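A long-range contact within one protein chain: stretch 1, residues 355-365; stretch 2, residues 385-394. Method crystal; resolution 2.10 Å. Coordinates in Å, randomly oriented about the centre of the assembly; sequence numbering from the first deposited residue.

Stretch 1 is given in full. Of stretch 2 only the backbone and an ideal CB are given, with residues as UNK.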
# COMPACT_ATOMS: atom_id res chain seq x y z
N GLN A 355 -34.11 12.92 19.13
CA GLN A 355 -34.82 13.93 19.89
C GLN A 355 -34.79 13.69 21.41
O GLN A 355 -35.06 14.59 22.20
CB GLN A 355 -36.26 13.98 19.37
CG GLN A 355 -37.15 15.08 19.92
CD GLN A 355 -38.51 15.13 19.22
OE1 GLN A 355 -38.79 14.36 18.30
NE2 GLN A 355 -39.35 16.07 19.64
N GLY A 356 -34.48 12.47 21.82
CA GLY A 356 -34.44 12.14 23.23
C GLY A 356 -35.75 11.65 23.83
O GLY A 356 -35.95 11.72 25.04
N ARG A 357 -36.64 11.14 22.98
CA ARG A 357 -37.88 10.51 23.46
C ARG A 357 -37.83 9.00 23.30
O ARG A 357 -36.96 8.48 22.61
CB ARG A 357 -39.07 11.08 22.71
CG ARG A 357 -39.19 12.57 22.90
CD ARG A 357 -40.38 13.17 22.20
NE ARG A 357 -40.37 14.62 22.35
CZ ARG A 357 -41.33 15.43 21.93
NH1 ARG A 357 -42.40 14.93 21.33
NH2 ARG A 357 -41.23 16.74 22.10
N ASP A 358 -38.75 8.29 23.94
CA ASP A 358 -38.71 6.82 23.90
C ASP A 358 -38.95 6.32 22.49
O ASP A 358 -39.82 6.82 21.79
CB ASP A 358 -39.73 6.20 24.85
CG ASP A 358 -39.53 4.70 25.02
OD1 ASP A 358 -38.38 4.28 25.24
OD2 ASP A 358 -40.51 3.95 24.92
N ALA A 359 -38.18 5.33 22.06
CA ALA A 359 -38.21 4.91 20.66
C ALA A 359 -39.06 3.67 20.42
O ALA A 359 -39.12 3.17 19.30
CB ALA A 359 -36.78 4.65 20.17
N THR A 360 -39.71 3.18 21.47
CA THR A 360 -40.51 1.97 21.39
C THR A 360 -41.57 2.10 20.30
O THR A 360 -42.21 3.12 20.18
CB THR A 360 -41.19 1.67 22.73
OG1 THR A 360 -40.20 1.57 23.75
CG2 THR A 360 -41.97 0.37 22.66
N ASN A 361 -41.72 1.06 19.49
CA ASN A 361 -42.80 1.02 18.52
C ASN A 361 -43.31 -0.41 18.36
O ASN A 361 -42.89 -1.31 19.09
CB ASN A 361 -42.35 1.62 17.18
CG ASN A 361 -41.17 0.88 16.55
OD1 ASN A 361 -41.12 -0.35 16.52
ND2 ASN A 361 -40.22 1.64 16.01
N ASP A 362 -44.21 -0.63 17.40
CA ASP A 362 -44.76 -1.96 17.18
C ASP A 362 -43.69 -3.02 16.88
O ASP A 362 -43.77 -4.15 17.34
CB ASP A 362 -45.79 -1.94 16.05
CG ASP A 362 -47.20 -1.61 16.53
OD1 ASP A 362 -47.53 -1.91 17.69
OD2 ASP A 362 -47.98 -1.05 15.74
N LEU A 363 -42.69 -2.64 16.08
CA LEU A 363 -41.65 -3.60 15.72
C LEU A 363 -40.79 -3.97 16.93
O LEU A 363 -40.28 -5.09 16.99
CB LEU A 363 -40.77 -3.05 14.58
CG LEU A 363 -41.46 -2.91 13.23
CD1 LEU A 363 -40.47 -2.50 12.15
CD2 LEU A 363 -42.13 -4.22 12.82
N SER A 364 -40.62 -3.04 17.87
CA SER A 364 -39.87 -3.33 19.09
C SER A 364 -40.42 -4.61 19.77
O SER A 364 -39.66 -5.51 20.13
CB SER A 364 -39.91 -2.15 20.08
OG SER A 364 -39.60 -0.92 19.46
N PHE A 365 -41.74 -4.68 19.93
CA PHE A 365 -42.37 -5.86 20.52
C PHE A 365 -42.29 -7.06 19.58
O PHE A 365 -42.06 -8.18 20.03
CB PHE A 365 -43.84 -5.57 20.88
CG PHE A 365 -44.00 -4.54 21.97
CD1 PHE A 365 -43.99 -4.91 23.30
CD2 PHE A 365 -44.13 -3.21 21.66
CE1 PHE A 365 -44.12 -3.97 24.30
CE2 PHE A 365 -44.26 -2.26 22.66
CZ PHE A 365 -44.25 -2.64 23.97
N UNK A 385 -31.99 0.16 27.55
CA UNK A 385 -32.72 0.64 28.71
C UNK A 385 -32.32 2.10 29.01
O UNK A 385 -31.13 2.43 29.04
CB UNK A 385 -32.45 -0.26 29.92
N UNK A 386 -33.31 2.96 29.21
CA UNK A 386 -33.06 4.33 29.67
C UNK A 386 -34.16 4.75 30.64
O UNK A 386 -35.15 4.04 30.80
CB UNK A 386 -32.99 5.30 28.49
N UNK A 387 -33.99 5.90 31.29
CA UNK A 387 -34.92 6.30 32.34
C UNK A 387 -36.35 6.43 31.82
O UNK A 387 -37.30 6.17 32.55
CB UNK A 387 -34.47 7.62 32.96
N UNK A 388 -36.51 6.76 30.54
CA UNK A 388 -37.83 6.84 29.95
C UNK A 388 -38.29 5.62 29.16
O UNK A 388 -39.24 5.70 28.40
CB UNK A 388 -37.88 8.06 29.03
N UNK A 389 -37.62 4.48 29.34
CA UNK A 389 -38.04 3.25 28.66
C UNK A 389 -39.51 2.93 28.93
O UNK A 389 -39.97 3.05 30.05
CB UNK A 389 -37.16 2.08 29.10
N UNK A 390 -40.24 2.55 27.89
CA UNK A 390 -41.58 1.99 28.04
C UNK A 390 -41.58 0.81 29.02
O UNK A 390 -40.85 -0.16 28.84
CB UNK A 390 -42.12 1.55 26.68
N UNK A 391 -42.40 0.91 30.06
CA UNK A 391 -42.50 -0.16 31.04
C UNK A 391 -43.01 -1.43 30.37
O UNK A 391 -42.59 -2.54 30.70
CB UNK A 391 -43.42 0.25 32.19
N UNK A 392 -43.92 -1.28 29.42
CA UNK A 392 -44.48 -2.42 28.71
C UNK A 392 -43.39 -3.17 27.93
O UNK A 392 -43.43 -4.39 27.84
CB UNK A 392 -45.59 -1.96 27.76
N UNK A 393 -42.45 -2.44 27.35
CA UNK A 393 -41.40 -3.09 26.57
C UNK A 393 -40.45 -3.81 27.53
O UNK A 393 -40.04 -4.93 27.26
CB UNK A 393 -40.64 -2.08 25.71
N UNK A 394 -40.12 -3.17 28.65
CA UNK A 394 -39.24 -3.79 29.65
C UNK A 394 -39.84 -5.07 30.20
O UNK A 394 -39.14 -6.06 30.37
CB UNK A 394 -38.96 -2.82 30.80

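Stretch 1 offers a carboxylate at Asp 358, a hydroxyl and a methyl at Thr 360, and, in the helix that follows, the CB of Ser 364 and the ring of Phe 365.

Position 385 lies out of reach in an extended backbone; a beta-branched residue would be at ease. It is Val 385.

At position 386 CA-to-CB points toward stretch 1, yet nothing of that stretch comes within 5.5 Å of the ideal CB. A long side chain is needed to cross the gap, and the carboxylate of Asp 358 favours a donor: arginine, lysine, glutamine or tryptophan. The deposited Trp 386 donates from NE1 to Asp 358 OD1 at 3.0 Å. The rest of the indole lies along the backbone, with CH2 3.4 Å from the carbonyl O of Gly 356 and CZ2 3.7 Å from Arg 357 C.

Position 387, the second of a type I turn, makes no contact, and many polar residues would suit; it is His 387.

At position 388 the ideal CB would stand 4.9 Å from Asp 358 CB, so a small side chain is not excluded, and phi/psi of -98/16 does not demand glycine. Asparagine, serine or glycine would suit. Gly 388 is found; its carbonyl O lies 3.5 Å from Asp 358 CG.

Position 389 ends the turn with its CB directed away, which suits a small polar residue that can serve its own loop. Ser 389 does so: its OG accepts from Trp 386 N at 2.8 Å and steadies the turn that presents the indole.

Position 390 is the tightest. Its ideal CB is 3.4 Å from Asp 358 OD2 and 3.5 Å from Thr 360 OG1, and a helix follows. Serine fits best; aspartate could also cap, though it would bring a second negative charge close to Asp 358. Ser 390 caps the helix, its OG accepting from the backbone N of position 393 at 3.1 Å, while its own backbone N makes a weak hydrogen bond to Asp 358 OD2 at 3.3 Å. That same OD2 accepts from Thr 360 OG1 at 2.7 Å, so one carboxylate ties both loops together.

Position 391 is out of reach and free for a long polar chain: Lys 391.

At position 392 the CB points sideways, 4.1 Å from Phe 365 CZ, so a small apolar group is apt. Ala 392 supplies a methyl there, and its O lies at the edge of the Phe 365 ring, 3.6 Å from Phe 365 CE1.

At position 393 CA-to-CB points sideways, and the ideal CB is 4.0 Å from Phe 365 CZ and 4.1 Å from Thr 360 CG2; leucine, isoleucine or methionine could use this pocket. Leu 393 lays CD1 over the Phe 365 face, 3.9 Å from the ring centroid, and within 3.9 Å of Ser 364 CB.

At position 394 CA-to-CB points away, so any good helix former would do; it is Leu 394.

Stretch 2, residues 385-394: VWHGSSKALL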
# COMPACT_ATOMS: atom_id res chain seq x y z
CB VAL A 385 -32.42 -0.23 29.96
CG1 VAL A 385 -33.18 0.29 31.19
CG2 VAL A 385 -32.77 -1.68 29.69
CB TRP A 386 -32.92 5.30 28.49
CG TRP A 386 -34.20 5.68 27.81
CD1 TRP A 386 -35.03 4.86 27.09
CD2 TRP A 386 -34.77 6.98 27.75
NE1 TRP A 386 -36.09 5.58 26.61
CE2 TRP A 386 -35.95 6.89 26.99
CE3 TRP A 386 -34.40 8.23 28.26
CZ2 TRP A 386 -36.78 7.98 26.74
CZ3 TRP A 386 -35.22 9.33 28.01
CH2 TRP A 386 -36.39 9.19 27.26
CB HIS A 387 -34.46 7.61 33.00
CG HIS A 387 -34.60 8.83 32.13
ND1 HIS A 387 -33.53 9.39 31.46
CD2 HIS A 387 -35.67 9.62 31.86
CE1 HIS A 387 -33.93 10.47 30.81
NE2 HIS A 387 -35.23 10.63 31.03
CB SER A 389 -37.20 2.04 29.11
OG SER A 389 -35.90 2.06 28.56
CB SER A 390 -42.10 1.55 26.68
OG SER A 390 -43.07 0.53 26.81
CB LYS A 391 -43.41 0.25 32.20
CG LYS A 391 -43.52 -0.81 33.32
CD LYS A 391 -44.48 -0.38 34.44
CE LYS A 391 -44.80 -1.51 35.43
NZ LYS A 391 -43.61 -1.97 36.20
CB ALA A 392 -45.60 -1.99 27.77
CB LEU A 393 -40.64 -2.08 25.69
CG LEU A 393 -39.62 -2.71 24.73
CD1 LEU A 393 -40.30 -3.58 23.67
CD2 LEU A 393 -38.73 -1.63 24.08
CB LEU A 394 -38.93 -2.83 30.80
CG LEU A 394 -38.10 -1.57 30.48
CD1 LEU A 394 -37.83 -0.78 31.74
CD2 LEU A 394 -36.79 -1.92 29.76
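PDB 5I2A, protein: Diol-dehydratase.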